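Endo-beta-mannanase (Opitutaceae bacterium TAV5, PDB 7BOB) acts as a trimeric exo-beta-1,4-mannosidase of glycosyl hydrolase family 5, probably releasing mannose from the ends of beta-1,4-linked manno-oligosaccharides in the termite hindgut. Local coordinates at residues F54-P64 and G92-V101; T503-F512 and S575-L583. All coordinates share one frame; numbering follows the deposited sequence.

In the fold
The two contacts sit on opposite sides of the chain's centre, about 49 Å apart between their centres, and share no helix or strand. Interaction 1 is deeply buried: it joins neighbouring parallel strands, 56-62 and 94-101, in the barrel of the N-terminal domain, mostly through backbone hydrogen bonds, with mostly charged and polar side chains on one face and apolar ones on the other. Interaction 2 is smaller and partly buried. It lies in the C-terminal domain, where the hairpin 501-512 packs on helix 569-583 through edge-to-face aromatic rings and a single tyrosine hydrogen bond, with an exposed glutamate at its margin. Neither contact touches another chain of the assembly.

Interaction 1 (F54-P64 and G92-V101); sequences FNTVRFFVRWP and GLRPQPSLFV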
loop_
_atom_site.group_PDB
_atom_site.type_symbol
_atom_site.label_atom_id
_atom_site.label_comp_id
_atom_site.label_asym_id
_atom_site.label_seq_id
_atom_site.Cartn_x
_atom_site.Cartn_y
_atom_site.Cartn_z
ATOM N N PHE A 54 11.323 43.673 -14.642
ATOM C CA PHE A 54 11.940 42.386 -14.366
ATOM C C PHE A 54 13.394 42.397 -14.802
ATOM O O PHE A 54 13.762 43.038 -15.780
ATOM C CB PHE A 54 11.185 41.263 -15.083
ATOM C CG PHE A 54 9.777 41.052 -14.575
ATOM C CD1 PHE A 54 9.395 41.534 -13.333
ATOM C CD2 PHE A 54 8.836 40.364 -15.347
ATOM C CE1 PHE A 54 8.090 41.333 -12.851
ATOM C CE2 PHE A 54 7.537 40.167 -14.888
ATOM C CZ PHE A 54 7.160 40.655 -13.634
ATOM N N ASN A 55 14.230 41.678 -14.068
ATOM C CA ASN A 55 15.646 41.610 -14.394
ATOM C C ASN A 55 16.126 40.186 -14.642
ATOM O O ASN A 55 17.330 39.985 -14.849
ATOM C CB ASN A 55 16.479 42.264 -13.273
ATOM C CG ASN A 55 16.313 41.550 -11.935
ATOM O OD1 ASN A 55 15.956 40.359 -11.888
ATOM N ND2 ASN A 55 16.579 42.265 -10.839
ATOM N N THR A 56 15.230 39.190 -14.614
ATOM C CA THR A 56 15.593 37.801 -14.869
ATOM C C THR A 56 14.461 37.086 -15.604
ATOM O O THR A 56 13.291 37.466 -15.525
ATOM C CB THR A 56 15.899 37.041 -13.574
ATOM O OG1 THR A 56 14.822 37.247 -12.659
ATOM C CG2 THR A 56 17.182 37.539 -12.914
ATOM N N VAL A 57 14.821 36.033 -16.338
ATOM C CA VAL A 57 13.827 35.195 -16.990
ATOM C C VAL A 57 14.335 33.767 -16.910
ATOM O O VAL A 57 15.480 33.491 -17.291
ATOM C CB VAL A 57 13.541 35.614 -18.448
ATOM C CG1 VAL A 57 14.823 35.628 -19.325
ATOM C CG2 VAL A 57 12.425 34.727 -19.069
ATOM N N ARG A 58 13.514 32.875 -16.348
ATOM C CA ARG A 58 13.821 31.453 -16.311
ATOM C C ARG A 58 13.196 30.778 -17.526
ATOM O O ARG A 58 12.003 30.959 -17.804
ATOM C CB ARG A 58 13.297 30.809 -15.029
ATOM C CG ARG A 58 13.564 29.308 -14.941
ATOM C CD ARG A 58 13.383 28.815 -13.528
ATOM N NE ARG A 58 13.642 27.387 -13.358
ATOM C CZ ARG A 58 12.730 26.490 -12.948
ATOM N NH1 ARG A 58 11.469 26.850 -12.707
ATOM N NH2 ARG A 58 13.078 25.226 -12.782
ATOM N N PHE A 59 13.998 30.015 -18.256
ATOM C CA PHE A 59 13.474 29.289 -19.395
ATOM C C PHE A 59 14.151 27.924 -19.469
ATOM O O PHE A 59 15.149 27.659 -18.792
ATOM C CB PHE A 59 13.626 30.106 -20.688
ATOM C CG PHE A 59 15.049 30.329 -21.122
ATOM C CD1 PHE A 59 15.633 31.582 -21.006
ATOM C CD2 PHE A 59 15.792 29.309 -21.699
ATOM C CE1 PHE A 59 16.929 31.809 -21.422
ATOM C CE2 PHE A 59 17.108 29.535 -22.123
ATOM C CZ PHE A 59 17.670 30.778 -21.973
ATOM N N PHE A 60 13.611 27.055 -20.312
ATOM C CA PHE A 60 13.893 25.633 -20.208
ATOM C C PHE A 60 14.485 25.104 -21.502
ATOM O O PHE A 60 13.879 25.227 -22.574
ATOM C CB PHE A 60 12.612 24.903 -19.817
ATOM C CG PHE A 60 11.933 25.555 -18.674
ATOM C CD1 PHE A 60 12.406 25.373 -17.387
ATOM C CD2 PHE A 60 10.891 26.449 -18.886
ATOM C CE1 PHE A 60 11.796 26.016 -16.300
ATOM C CE2 PHE A 60 10.293 27.093 -17.828
ATOM C CZ PHE A 60 10.750 26.882 -16.532
ATOM N N VAL A 61 15.677 24.527 -21.393
ATOM C CA VAL A 61 16.345 23.886 -22.518
ATOM C C VAL A 61 15.793 22.467 -22.589
ATOM O O VAL A 61 16.243 21.576 -21.862
ATOM C CB VAL A 61 17.874 23.932 -22.337
ATOM C CG1 VAL A 61 18.596 23.337 -23.533
ATOM C CG2 VAL A 61 18.329 25.384 -22.119
ATOM N N ARG A 62 14.762 22.260 -23.406
ATOM C CA ARG A 62 14.094 20.963 -23.442
ATOM C C ARG A 62 14.997 19.954 -24.154
ATOM O O ARG A 62 15.231 20.059 -25.368
ATOM C CB ARG A 62 12.727 21.074 -24.110
ATOM C CG ARG A 62 11.812 19.921 -23.744
ATOM C CD ARG A 62 10.400 20.095 -24.297
ATOM N NE ARG A 62 10.380 20.122 -25.758
ATOM C CZ ARG A 62 9.289 19.912 -26.484
ATOM N NH1 ARG A 62 8.132 19.651 -25.887
ATOM N NH2 ARG A 62 9.350 19.941 -27.803
ATOM N N TRP A 63 15.504 18.987 -23.379
ATOM C CA TRP A 63 16.518 18.029 -23.825
ATOM C C TRP A 63 16.185 17.315 -25.131
ATOM O O TRP A 63 17.062 17.258 -26.005
ATOM C CB TRP A 63 16.767 17.004 -22.710
ATOM C CG TRP A 63 18.024 16.209 -22.857
ATOM C CD1 TRP A 63 18.939 16.291 -23.865
ATOM C CD2 TRP A 63 18.513 15.210 -21.948
ATOM N NE1 TRP A 63 19.965 15.400 -23.646
ATOM C CE2 TRP A 63 19.725 14.724 -22.476
ATOM C CE3 TRP A 63 18.036 14.674 -20.746
ATOM C CZ2 TRP A 63 20.478 13.740 -21.839
ATOM C CZ3 TRP A 63 18.782 13.691 -20.118
ATOM C CH2 TRP A 63 19.994 13.237 -20.672
ATOM N N PRO A 64 14.991 16.731 -25.330
ATOM C CA PRO A 64 14.716 16.096 -26.634
ATOM C C PRO A 64 14.925 17.038 -27.801
ATOM O O PRO A 64 15.413 16.606 -28.857
ATOM C CB PRO A 64 13.248 15.671 -26.526
ATOM C CG PRO A 64 12.687 16.489 -25.349
ATOM C CD PRO A 64 13.843 16.598 -24.411
ATOM N N GLY A 92 18.174 43.735 -20.677
ATOM C CA GLY A 92 18.353 43.812 -19.238
ATOM C C GLY A 92 17.798 42.627 -18.474
ATOM O O GLY A 92 17.538 42.737 -17.271
ATOM N N LEU A 93 17.587 41.497 -19.135
ATOM C CA LEU A 93 17.073 40.294 -18.492
ATOM C C LEU A 93 18.209 39.284 -18.406
ATOM O O LEU A 93 18.812 38.936 -19.432
ATOM C CB LEU A 93 15.888 39.731 -19.275
ATOM C CG LEU A 93 14.734 40.718 -19.460
ATOM C CD1 LEU A 93 13.745 40.165 -20.468
ATOM C CD2 LEU A 93 14.054 41.023 -18.124
ATOM N N ARG A 94 18.522 38.842 -17.184
ATOM C CA ARG A 94 19.494 37.780 -16.942
ATOM C C ARG A 94 18.809 36.429 -17.119
ATOM O O ARG A 94 17.891 36.084 -16.363
ATOM C CB ARG A 94 20.116 37.896 -15.541
ATOM C CG ARG A 94 20.643 39.299 -15.203
ATOM C CD ARG A 94 21.437 39.351 -13.887
ATOM N NE ARG A 94 22.741 38.702 -14.017
ATOM C CZ ARG A 94 23.916 39.313 -13.854
ATOM N NH1 ARG A 94 23.974 40.612 -13.544
ATOM N NH2 ARG A 94 25.041 38.610 -14.007
ATOM N N PRO A 95 19.210 35.644 -18.115
ATOM C CA PRO A 95 18.565 34.342 -18.326
ATOM C C PRO A 95 18.933 33.360 -17.225
ATOM O O PRO A 95 20.072 33.312 -16.756
ATOM C CB PRO A 95 19.112 33.889 -19.684
ATOM C CG PRO A 95 20.406 34.649 -19.848
ATOM C CD PRO A 95 20.215 35.958 -19.149
ATOM N N GLN A 96 17.959 32.562 -16.806
ATOM C CA GLN A 96 18.232 31.459 -15.890
ATOM C C GLN A 96 17.855 30.199 -16.648
ATOM O O GLN A 96 16.692 29.775 -16.624
ATOM C CB GLN A 96 17.473 31.589 -14.569
ATOM C CG GLN A 96 17.876 30.518 -13.568
ATOM C CD GLN A 96 17.166 30.667 -12.222
ATOM O OE1 GLN A 96 16.183 29.985 -11.947
ATOM N NE2 GLN A 96 17.657 31.582 -11.391
ATOM N N PRO A 97 18.795 29.601 -17.377
ATOM C CA PRO A 97 18.452 28.463 -18.236
ATOM C C PRO A 97 18.416 27.184 -17.426
ATOM O O PRO A 97 19.264 26.953 -16.562
ATOM C CB PRO A 97 19.593 28.444 -19.270
ATOM C CG PRO A 97 20.773 28.955 -18.502
ATOM C CD PRO A 97 20.223 29.961 -17.475
ATOM N N SER A 98 17.422 26.348 -17.712
ATOM C CA SER A 98 17.204 25.103 -16.979
ATOM C C SER A 98 17.470 23.949 -17.930
ATOM O O SER A 98 16.834 23.867 -18.987
ATOM C CB SER A 98 15.783 25.050 -16.418
ATOM O OG SER A 98 15.573 23.910 -15.598
ATOM N N LEU A 99 18.408 23.065 -17.552
ATOM C CA LEU A 99 18.980 22.073 -18.469
ATOM C C LEU A 99 18.140 20.802 -18.555
ATOM O O LEU A 99 17.682 20.418 -19.639
ATOM C CB LEU A 99 20.411 21.717 -18.038
ATOM C CG LEU A 99 21.365 22.918 -17.914
ATOM C CD1 LEU A 99 22.831 22.492 -17.869
ATOM C CD2 LEU A 99 21.150 23.933 -19.040
ATOM N N PHE A 100 17.957 20.117 -17.420
ATOM C CA PHE A 100 17.411 18.762 -17.418
ATOM C C PHE A 100 15.894 18.858 -17.331
ATOM O O PHE A 100 15.285 18.814 -16.263
ATOM C CB PHE A 100 18.030 17.940 -16.294
ATOM C CG PHE A 100 19.415 17.440 -16.622
ATOM C CD1 PHE A 100 19.594 16.367 -17.486
ATOM C CD2 PHE A 100 20.535 18.061 -16.096
ATOM C CE1 PHE A 100 20.875 15.917 -17.810
ATOM C CE2 PHE A 100 21.820 17.614 -16.406
ATOM C CZ PHE A 100 21.995 16.554 -17.266
ATOM N N VAL A 101 15.287 19.041 -18.498
ATOM C CA VAL A 101 13.852 19.241 -18.653
ATOM C C VAL A 101 13.421 18.380 -19.835
ATOM O O VAL A 101 13.745 18.705 -20.981
ATOM C CB VAL A 101 13.493 20.715 -18.908
ATOM C CG1 VAL A 101 11.999 20.891 -18.996
ATOM C CG2 VAL A 101 14.074 21.632 -17.821
#
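Arg58 and Gln96 pair across two parallel strands and send their side chains to the same face of the sheet. From CB, near Gln96 O, the arginine extends with CG anti to the backbone N (chi1 179°). CG rests 3.6 Å from Gln96 O; CD packs against Gln96 OE1 at 3.4 Å without a hydrogen bond, and NE passes 3.9 Å from the same oxygen, the amide and guanidinium planes turned 67° apart. Phe60 comes edge-on, CE1 3.5 Å above the guanidinium centre, covering one face. At the tip NH1 forms a salt bridge with Glu281 and NH2 with Asp152, plus hydrogen bonds to Asn23 and Asn155 respectively; Gln96 OE1 accepts from Gln280. These are strands two and three of the TIM barrel, joined by a beta-alpha-beta crossover through helix 75-89; Arg58 faces the barrel interior, where those partners come from on or beside other strands. Six backbone bonds join the pair. On the reverse face Phe59 CE1 meets Pro95 CB at 3.5 Å, and Pro97 CA lies over one face of the Phe59 ring; helix 75-89 covers Phe59 and Pro95, helix 124-141 covers Pro97. Past the corner, Trp63 N bonds to Val101 O, and the Phe100 edge is T-shaped to the tryptophan face.

Interaction 2 (T503-F512 and S575-L583); sequences TATDEGPYEF and SWSAWYAAL
A beta hairpin, strands 501-505 and 508-512, lies across the final helix 569-583 of the C-terminal domain, and its Tyr510 and Phe512 form an aromatic cluster with Trp579. The indole leaves the helix with CG anti to the backbone N (chi1 173°), which brings its six-membered ring against both hairpin rings, edge to one and face to the other. Its edge meets the face of Tyr510, CE3 standing 3.6 Å above the centre of the phenol ring in a T-shaped pair with planes 69° apart. Phe512 brings its own edge onto the indole face, CZ coming to 3.5 Å from Trp579 CH2. Leu583 of the same helix lies over the opposite indole face, and Thr505 CG2 approaches Trp579 CZ3 obliquely at 3.8 Å. Beyond the ring, Tyr510 OH donates to Ser575 O at 2.5 Å. That carbonyl also accepts the helical bond from Trp579 N, and the two donors reach it from opposite faces of its plane. A leucine in place of Tyr510 would probably leave Ser575 O with its helical donor but without the hydroxyl, and the edge of Trp579 without a ring face to stand on. At the more exposed margin the Glu507 carboxylate straddles two alanines one helical turn apart, OE2 3.5 Å from Ala578 CB and OE1 3.4 Å from Ala582 CB. Val558 and Met532 extend the apolar packing round Trp579, and the whole is a hairpin fastened to a helix by successive edge-to-face aromatic pairs, flanking an alpha/beta domain built on a mixed sheet.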
loop_
_atom_site.group_PDB
_atom_site.type_symbol
_atom_site.label_atom_id
_atom_site.label_comp_id
_atom_site.label_asym_id
_atom_site.label_seq_id
_atom_site.Cartn_x
_atom_site.Cartn_y
_atom_site.Cartn_z
ATOM N N THR A 503 -8.711 16.724 28.929
ATOM C CA THR A 503 -8.005 17.612 29.840
ATOM C C THR A 503 -8.559 19.029 29.689
ATOM O O THR A 503 -9.514 19.272 28.945
ATOM C CB THR A 503 -6.494 17.560 29.572
ATOM O OG1 THR A 503 -5.794 18.222 30.635
ATOM C CG2 THR A 503 -6.163 18.246 28.233
ATOM N N ALA A 504 -7.940 19.972 30.402
ATOM C CA ALA A 504 -8.346 21.374 30.325
ATOM C C ALA A 504 -7.193 22.256 30.774
ATOM O O ALA A 504 -6.630 22.028 31.849
ATOM C CB ALA A 504 -9.577 21.649 31.201
ATOM N N THR A 505 -6.842 23.253 29.957
ATOM C CA THR A 505 -6.037 24.359 30.448
ATOM C C THR A 505 -6.986 25.402 31.039
ATOM O O THR A 505 -8.204 25.204 31.105
ATOM C CB THR A 505 -5.158 24.976 29.350
ATOM O OG1 THR A 505 -5.981 25.565 28.335
ATOM C CG2 THR A 505 -4.220 23.945 28.720
ATOM N N ASP A 506 -6.441 26.547 31.445
ATOM C CA ASP A 506 -7.276 27.578 32.050
ATOM C C ASP A 506 -8.203 28.262 31.052
ATOM O O ASP A 506 -9.042 29.068 31.471
ATOM C CB ASP A 506 -6.398 28.617 32.752
ATOM C CG ASP A 506 -5.681 28.044 33.964
ATOM O OD1 ASP A 506 -6.230 27.112 34.595
ATOM O OD2 ASP A 506 -4.570 28.522 34.280
ATOM N N GLU A 507 -8.087 27.964 29.757
ATOM C CA GLU A 507 -8.936 28.605 28.765
ATOM C C GLU A 507 -10.017 27.689 28.202
ATOM O O GLU A 507 -10.976 28.191 27.604
ATOM C CB GLU A 507 -8.093 29.149 27.603
ATOM C CG GLU A 507 -7.021 30.177 27.982
ATOM C CD GLU A 507 -5.691 29.877 27.300
ATOM O OE1 GLU A 507 -4.949 29.018 27.828
ATOM O OE2 GLU A 507 -5.398 30.468 26.229
ATOM N N GLY A 508 -9.894 26.374 28.360
ATOM C CA GLY A 508 -10.885 25.479 27.816
ATOM C C GLY A 508 -10.466 24.026 27.791
ATOM O O GLY A 508 -9.364 23.645 28.209
ATOM N N PRO A 509 -11.362 23.187 27.278
ATOM C CA PRO A 509 -11.148 21.739 27.259
ATOM C C PRO A 509 -10.396 21.258 26.018
ATOM O O PRO A 509 -10.425 21.874 24.952
ATOM C CB PRO A 509 -12.583 21.205 27.244
ATOM C CG PRO A 509 -13.298 22.227 26.373
ATOM C CD PRO A 509 -12.670 23.558 26.710
ATOM N N TYR A 510 -9.751 20.103 26.172
ATOM C CA TYR A 510 -8.953 19.504 25.111
ATOM C C TYR A 510 -9.088 17.994 25.162
ATOM O O TYR A 510 -9.206 17.404 26.240
ATOM C CB TYR A 510 -7.482 19.867 25.244
ATOM C CG TYR A 510 -7.205 21.288 24.887
ATOM C CD1 TYR A 510 -6.962 21.652 23.565
ATOM C CD2 TYR A 510 -7.206 22.282 25.868
ATOM C CE1 TYR A 510 -6.701 22.984 23.224
ATOM C CE2 TYR A 510 -6.947 23.611 25.540
ATOM C CZ TYR A 510 -6.697 23.954 24.218
ATOM O OH TYR A 510 -6.452 25.259 23.882
ATOM N N GLU A 511 -9.065 17.370 23.992
ATOM C CA GLU A 511 -9.070 15.917 23.896
ATOM C C GLU A 511 -8.030 15.493 22.875
ATOM O O GLU A 511 -8.085 15.925 21.720
ATOM C CB GLU A 511 -10.449 15.387 23.509
ATOM C CG GLU A 511 -10.482 13.895 23.329
ATOM C CD GLU A 511 -11.817 13.425 22.815
ATOM O OE1 GLU A 511 -12.828 13.667 23.509
ATOM O OE2 GLU A 511 -11.858 12.839 21.713
ATOM N N PHE A 512 -7.090 14.652 23.302
ATOM C CA PHE A 512 -6.039 14.112 22.448
ATOM C C PHE A 512 -6.311 12.637 22.180
ATOM O O PHE A 512 -6.271 11.821 23.106
ATOM C CB PHE A 512 -4.670 14.286 23.100
ATOM C CG PHE A 512 -4.336 15.706 23.401
ATOM C CD1 PHE A 512 -3.963 16.567 22.387
ATOM C CD2 PHE A 512 -4.431 16.196 24.687
ATOM C CE1 PHE A 512 -3.663 17.893 22.655
ATOM C CE2 PHE A 512 -4.132 17.538 24.957
ATOM C CZ PHE A 512 -3.747 18.374 23.945
ATOM N N SER A 575 -8.631 27.262 19.818
ATOM C CA SER A 575 -8.117 26.561 20.988
ATOM C C SER A 575 -6.831 25.804 20.657
ATOM O O SER A 575 -5.901 25.768 21.476
ATOM C CB SER A 575 -9.193 25.638 21.562
ATOM O OG SER A 575 -9.546 24.616 20.658
ATOM N N TRP A 576 -6.736 25.219 19.456
ATOM C CA TRP A 576 -5.462 24.628 19.046
ATOM C C TRP A 576 -4.323 25.624 19.244
ATOM O O TRP A 576 -3.288 25.312 19.844
ATOM C CB TRP A 576 -5.517 24.181 17.579
ATOM C CG TRP A 576 -6.496 23.094 17.303
ATOM C CD1 TRP A 576 -7.183 22.348 18.228
ATOM C CD2 TRP A 576 -6.929 22.636 16.018
ATOM N NE1 TRP A 576 -8.008 21.457 17.596
ATOM C CE2 TRP A 576 -7.872 21.607 16.240
ATOM C CE3 TRP A 576 -6.607 22.989 14.698
ATOM C CZ2 TRP A 576 -8.491 20.921 15.189
ATOM C CZ3 TRP A 576 -7.228 22.324 13.657
ATOM C CH2 TRP A 576 -8.154 21.291 13.905
ATOM N N SER A 577 -4.514 26.845 18.765
ATOM C CA SER A 577 -3.449 27.825 18.862
ATOM C C SER A 577 -3.283 28.300 20.307
ATOM O O SER A 577 -2.162 28.467 20.797
ATOM C CB SER A 577 -3.761 28.967 17.898
ATOM O OG SER A 577 -3.006 30.117 18.166
ATOM N N ALA A 578 -4.389 28.467 21.027
ATOM C CA ALA A 578 -4.289 28.830 22.439
ATOM C C ALA A 578 -3.522 27.783 23.244
ATOM O O ALA A 578 -2.906 28.118 24.261
ATOM C CB ALA A 578 -5.690 29.026 23.024
ATOM N N TRP A 579 -3.531 26.521 22.793
ATOM C CA TRP A 579 -2.773 25.471 23.473
ATOM C C TRP A 579 -1.293 25.826 23.580
ATOM O O TRP A 579 -0.692 25.703 24.656
ATOM C CB TRP A 579 -2.931 24.133 22.744
ATOM C CG TRP A 579 -2.041 23.075 23.327
ATOM C CD1 TRP A 579 -0.769 22.767 22.940
ATOM C CD2 TRP A 579 -2.347 22.205 24.439
ATOM N NE1 TRP A 579 -0.270 21.747 23.725
ATOM C CE2 TRP A 579 -1.217 21.392 24.655
ATOM C CE3 TRP A 579 -3.461 22.052 25.274
ATOM C CZ2 TRP A 579 -1.172 20.428 25.660
ATOM C CZ3 TRP A 579 -3.419 21.093 26.276
ATOM C CH2 TRP A 579 -2.280 20.299 26.462
ATOM N N TYR A 580 -0.668 26.225 22.457
ATOM C CA TYR A 580 0.761 26.537 22.500
ATOM C C TYR A 580 1.041 27.716 23.424
ATOM O O TYR A 580 2.041 27.718 24.158
ATOM C CB TYR A 580 1.299 26.838 21.100
ATOM C CG TYR A 580 1.320 25.643 20.195
ATOM C CD1 TYR A 580 2.422 24.787 20.164
ATOM C CD2 TYR A 580 0.239 25.359 19.384
ATOM C CE1 TYR A 580 2.439 23.679 19.356
ATOM C CE2 TYR A 580 0.245 24.261 18.573
ATOM C CZ TYR A 580 1.349 23.429 18.559
ATOM O OH TYR A 580 1.335 22.342 17.744
ATOM N N ALA A 581 0.186 28.742 23.381
ATOM C CA ALA A 581 0.406 29.921 24.219
ATOM C C ALA A 581 0.416 29.546 25.700
ATOM O O ALA A 581 1.320 29.937 26.444
ATOM C CB ALA A 581 -0.656 30.984 23.933
ATOM N N ALA A 582 -0.558 28.741 26.132
ATOM C CA ALA A 582 -0.632 28.368 27.544
ATOM C C ALA A 582 0.618 27.620 28.005
ATOM O O ALA A 582 1.091 27.816 29.133
ATOM C CB ALA A 582 -1.879 27.528 27.796
ATOM N N LEU A 583 1.180 26.772 27.145
ATOM C CA LEU A 583 2.262 25.899 27.576
ATOM C C LEU A 583 3.644 26.491 27.377
ATOM O O LEU A 583 4.611 25.976 27.953
ATOM C CB LEU A 583 2.187 24.571 26.829
ATOM C CG LEU A 583 1.020 23.679 27.253
ATOM C CD1 LEU A 583 1.417 22.293 26.937
ATOM C CD2 LEU A 583 0.735 23.822 28.725
#